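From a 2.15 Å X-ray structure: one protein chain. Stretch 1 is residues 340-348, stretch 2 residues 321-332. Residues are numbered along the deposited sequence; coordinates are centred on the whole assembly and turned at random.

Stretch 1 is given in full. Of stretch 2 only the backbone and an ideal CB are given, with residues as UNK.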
# COMPACT_ATOMS: atom_id res chain seq x y z
N ILE A 340 3.51 0.15 7.47
CA ILE A 340 4.39 -0.79 8.13
C ILE A 340 4.86 -0.05 9.39
O ILE A 340 5.32 1.07 9.30
CB ILE A 340 5.58 -1.13 7.24
CG1 ILE A 340 5.10 -1.92 6.02
CG2 ILE A 340 6.64 -1.93 8.00
CD1 ILE A 340 6.13 -1.99 4.92
N SER A 341 4.68 -0.67 10.56
CA SER A 341 5.05 -0.07 11.86
C SER A 341 5.81 -1.08 12.73
O SER A 341 6.01 -2.23 12.34
CB SER A 341 3.80 0.41 12.60
OG SER A 341 2.92 -0.67 12.83
N HIS A 342 6.24 -0.63 13.89
CA HIS A 342 7.06 -1.45 14.77
C HIS A 342 6.79 -1.09 16.21
O HIS A 342 6.37 0.02 16.51
CB HIS A 342 8.56 -1.17 14.51
CG HIS A 342 8.84 -0.51 13.20
ND1 HIS A 342 9.04 0.85 13.10
CD2 HIS A 342 8.95 -1.00 11.95
CE1 HIS A 342 9.26 1.17 11.83
NE2 HIS A 342 9.21 0.06 11.11
N ARG A 343 7.09 -2.01 17.11
CA ARG A 343 6.91 -1.76 18.53
C ARG A 343 7.66 -2.77 19.36
O ARG A 343 8.19 -3.73 18.82
CB ARG A 343 5.40 -1.77 18.91
CG ARG A 343 4.67 -3.05 18.55
CD ARG A 343 3.16 -2.90 18.77
NE ARG A 343 2.43 -4.01 18.18
CZ ARG A 343 1.68 -4.92 18.81
NH1 ARG A 343 1.45 -4.87 20.12
NH2 ARG A 343 1.10 -5.88 18.09
N THR A 344 7.66 -2.56 20.67
CA THR A 344 8.29 -3.45 21.61
C THR A 344 7.22 -4.15 22.44
O THR A 344 6.30 -3.52 22.94
CB THR A 344 9.22 -2.67 22.57
OG1 THR A 344 10.30 -2.12 21.82
CG2 THR A 344 9.79 -3.58 23.69
N ILE A 345 7.35 -5.47 22.57
CA ILE A 345 6.45 -6.27 23.38
C ILE A 345 7.23 -6.63 24.64
O ILE A 345 8.32 -7.18 24.53
CB ILE A 345 6.04 -7.57 22.65
CG1 ILE A 345 5.33 -7.27 21.31
CG2 ILE A 345 5.18 -8.45 23.57
CD1 ILE A 345 4.03 -6.49 21.45
N ASN A 346 6.66 -6.36 25.82
CA ASN A 346 7.35 -6.64 27.08
C ASN A 346 7.64 -8.14 27.26
O ASN A 346 7.00 -9.00 26.63
CB ASN A 346 6.65 -6.00 28.31
CG ASN A 346 5.24 -6.54 28.59
OD1 ASN A 346 4.24 -5.83 28.37
ND2 ASN A 346 5.14 -7.77 29.11
N ALA A 347 8.63 -8.42 28.11
CA ALA A 347 9.13 -9.78 28.35
C ALA A 347 8.06 -10.79 28.76
O ALA A 347 8.01 -11.89 28.21
CB ALA A 347 10.24 -9.76 29.40
N ALA A 348 7.22 -10.41 29.72
CA ALA A 348 6.17 -11.31 30.21
C ALA A 348 5.18 -11.66 29.10
O ALA A 348 4.83 -12.81 28.94
CB ALA A 348 5.48 -10.71 31.44
N UNK A 321 15.65 -9.48 19.76
CA UNK A 321 15.32 -10.03 21.05
C UNK A 321 16.22 -9.24 22.02
O UNK A 321 17.44 -9.30 21.92
CB UNK A 321 15.54 -11.54 21.12
N UNK A 322 15.60 -8.48 22.92
CA UNK A 322 16.36 -7.67 23.89
C UNK A 322 16.94 -8.55 25.01
O UNK A 322 16.48 -9.66 25.23
CB UNK A 322 15.47 -6.58 24.49
N UNK A 323 17.97 -8.06 25.68
CA UNK A 323 18.61 -8.82 26.77
C UNK A 323 17.67 -9.05 27.96
O UNK A 323 17.80 -10.07 28.65
CB UNK A 323 19.86 -8.09 27.25
N UNK A 324 16.70 -8.15 28.17
CA UNK A 324 15.70 -8.32 29.25
C UNK A 324 14.55 -9.28 28.89
O UNK A 324 13.62 -9.43 29.67
CB UNK A 324 15.11 -6.96 29.61
N UNK A 325 14.61 -9.90 27.70
CA UNK A 325 13.55 -10.83 27.27
C UNK A 325 12.43 -10.20 26.43
O UNK A 325 11.61 -10.91 25.88
CB UNK A 325 12.92 -11.48 28.51
N UNK A 326 12.38 -8.87 26.33
CA UNK A 326 11.35 -8.22 25.52
C UNK A 326 11.75 -8.36 24.04
O UNK A 326 12.87 -8.77 23.75
CB UNK A 326 11.18 -6.75 25.91
N UNK A 327 10.84 -8.06 23.12
CA UNK A 327 11.16 -8.17 21.69
C UNK A 327 10.77 -6.90 20.95
O UNK A 327 9.89 -6.16 21.38
CB UNK A 327 10.45 -9.38 21.07
N UNK A 328 11.46 -6.66 19.83
CA UNK A 328 11.13 -5.57 18.93
C UNK A 328 10.57 -6.26 17.69
O UNK A 328 11.23 -7.14 17.11
CB UNK A 328 12.33 -4.68 18.62
N UNK A 329 9.36 -5.86 17.30
CA UNK A 329 8.70 -6.46 16.16
C UNK A 329 8.33 -5.42 15.11
O UNK A 329 8.15 -4.25 15.44
CB UNK A 329 7.45 -7.22 16.62
N UNK A 330 8.20 -5.87 13.86
CA UNK A 330 7.73 -5.04 12.77
C UNK A 330 6.49 -5.76 12.20
O UNK A 330 6.38 -7.00 12.23
CB UNK A 330 8.81 -4.82 11.71
N UNK A 331 5.57 -4.98 11.66
CA UNK A 331 4.29 -5.53 11.21
C UNK A 331 3.63 -4.54 10.26
O UNK A 331 4.11 -3.42 10.12
CB UNK A 331 3.37 -5.84 12.40
N UNK A 332 2.55 -4.96 9.61
CA UNK A 332 1.83 -4.10 8.69
C UNK A 332 0.37 -4.02 9.08
O UNK A 332 -0.17 -4.91 9.73
CB UNK A 332 1.97 -4.60 7.25

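Positions 327 to 332 run antiparallel to strand 340-345, and CB directions alternate between two faces. Ile-340, His-342 and Thr-344 mark one face; Ser-341, Arg-343 and Ile-345 mark the other.

Position 321 lies beyond stretch 1, which sets no preference. It is Val-321.

Position 322 points toward stretch 1 from a distance. It is the first place of a type I turn that ends at 325; Asn, Asp or Ser are common in that first place. It is Asn-322, and its ND2 comes 4.3 Å from Thr-344 CG2.

Position 323 is out of reach; many polar residues would serve. It is Ser-323.

Position 324 points sideways, in the third place of the turn. Asp, Asn or Ser would suit. It is Asp-324, and its OD1 accepts from the backbone N of 326 (2.8 Å).

Position 325 has phi 93° and psi -10°. An ideal CB would sit 3.3 Å from Ala-347 CB and jam against the preceding carbonyl. Glycine is called for, and Gly-325 is found.

Position 326 has its CB 3.2 Å from Ile-345 O, so a small residue such as Ser or Ala fits best. It is Ser-326. Its OG donates to Asp-324 OD1 (2.6 Å) and accepts from Asn-322 ND2 (2.9 Å), tying the turn together.

Position 327 pairs with Ile-345, with backbone hydrogen bonds both ways. Its CB shares the face of that apolar side chain, favouring Ile, Val or Leu. It is Ile-327, whose CG1 packs 3.6 Å from Ile-345 CB.

Position 328 pairs with Thr-344 on the other face. Val or Thr would suit. It is Val-328; CG2 lies 4.0 Å from Thr-344 OG1.

Position 329 faces the aliphatic part of Arg-343, with Ile-345 CG1 5.2 Å from its ideal CB. A long apolar chain could reach both. It is Ile-329. CD1 lies 3.8 Å from Ile-345 CG1 and over one face of the Arg-343 guanidinium.

Position 330 has its CB 3.8 Å from His-342 CD2. Ser, Thr or Ala would fit. It is Ser-330, with CB at the imidazole edge.

Position 331 pairs with Ser-341 and shares a face with Arg-343. The guanidinium is far enough from CB to call for the long arm of Glu, or Gln without the charge. It is Glu-331. OE2 forms a salt bridge with Arg-343 NE (2.7 Å), and OE1 accepts from Arg-343 NH2 (3.3 Å). A water links OE2 to Ser-341 OG.

Position 332 pairs with Ile-340, its CB 4.3 Å from Ile-340 CG1. Small or apolar residues would suit. It is Ser-332, whose OG bonds elsewhere in the structure.

Stretch 2 321-332: VNSDGSIVISES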
# COMPACT_ATOMS: atom_id res chain seq x y z
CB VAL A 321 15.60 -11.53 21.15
CG1 VAL A 321 15.37 -12.00 22.58
CG2 VAL A 321 14.71 -12.32 20.19
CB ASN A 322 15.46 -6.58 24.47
CG ASN A 322 15.00 -5.58 23.41
OD1 ASN A 322 15.81 -5.09 22.61
ND2 ASN A 322 13.71 -5.26 23.39
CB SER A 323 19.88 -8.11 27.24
OG SER A 323 19.60 -6.76 27.57
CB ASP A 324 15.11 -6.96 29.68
CG ASP A 324 14.19 -6.34 28.61
OD1 ASP A 324 14.05 -6.91 27.50
OD2 ASP A 324 13.61 -5.25 28.87
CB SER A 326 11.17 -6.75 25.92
OG SER A 326 12.36 -6.02 25.81
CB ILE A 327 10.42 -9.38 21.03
CG1 ILE A 327 8.91 -9.25 21.17
CG2 ILE A 327 10.87 -10.68 21.66
CD1 ILE A 327 8.10 -10.33 20.49
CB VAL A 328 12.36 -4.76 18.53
CG1 VAL A 328 11.96 -3.62 17.60
CG2 VAL A 328 13.07 -4.22 19.77
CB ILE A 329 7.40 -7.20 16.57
CG1 ILE A 329 6.38 -6.26 17.22
CG2 ILE A 329 7.72 -8.32 17.54
CD1 ILE A 329 5.02 -6.87 17.50
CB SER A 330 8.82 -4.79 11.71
OG SER A 330 9.21 -5.98 11.05
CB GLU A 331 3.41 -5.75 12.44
CG GLU A 331 3.29 -4.49 13.29
CD GLU A 331 2.83 -4.72 14.71
OE1 GLU A 331 2.34 -5.82 15.04
OE2 GLU A 331 2.95 -3.76 15.52
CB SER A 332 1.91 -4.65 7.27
OG SER A 332 1.25 -5.91 7.18
O HOH W 1 2.92 -1.03 15.36
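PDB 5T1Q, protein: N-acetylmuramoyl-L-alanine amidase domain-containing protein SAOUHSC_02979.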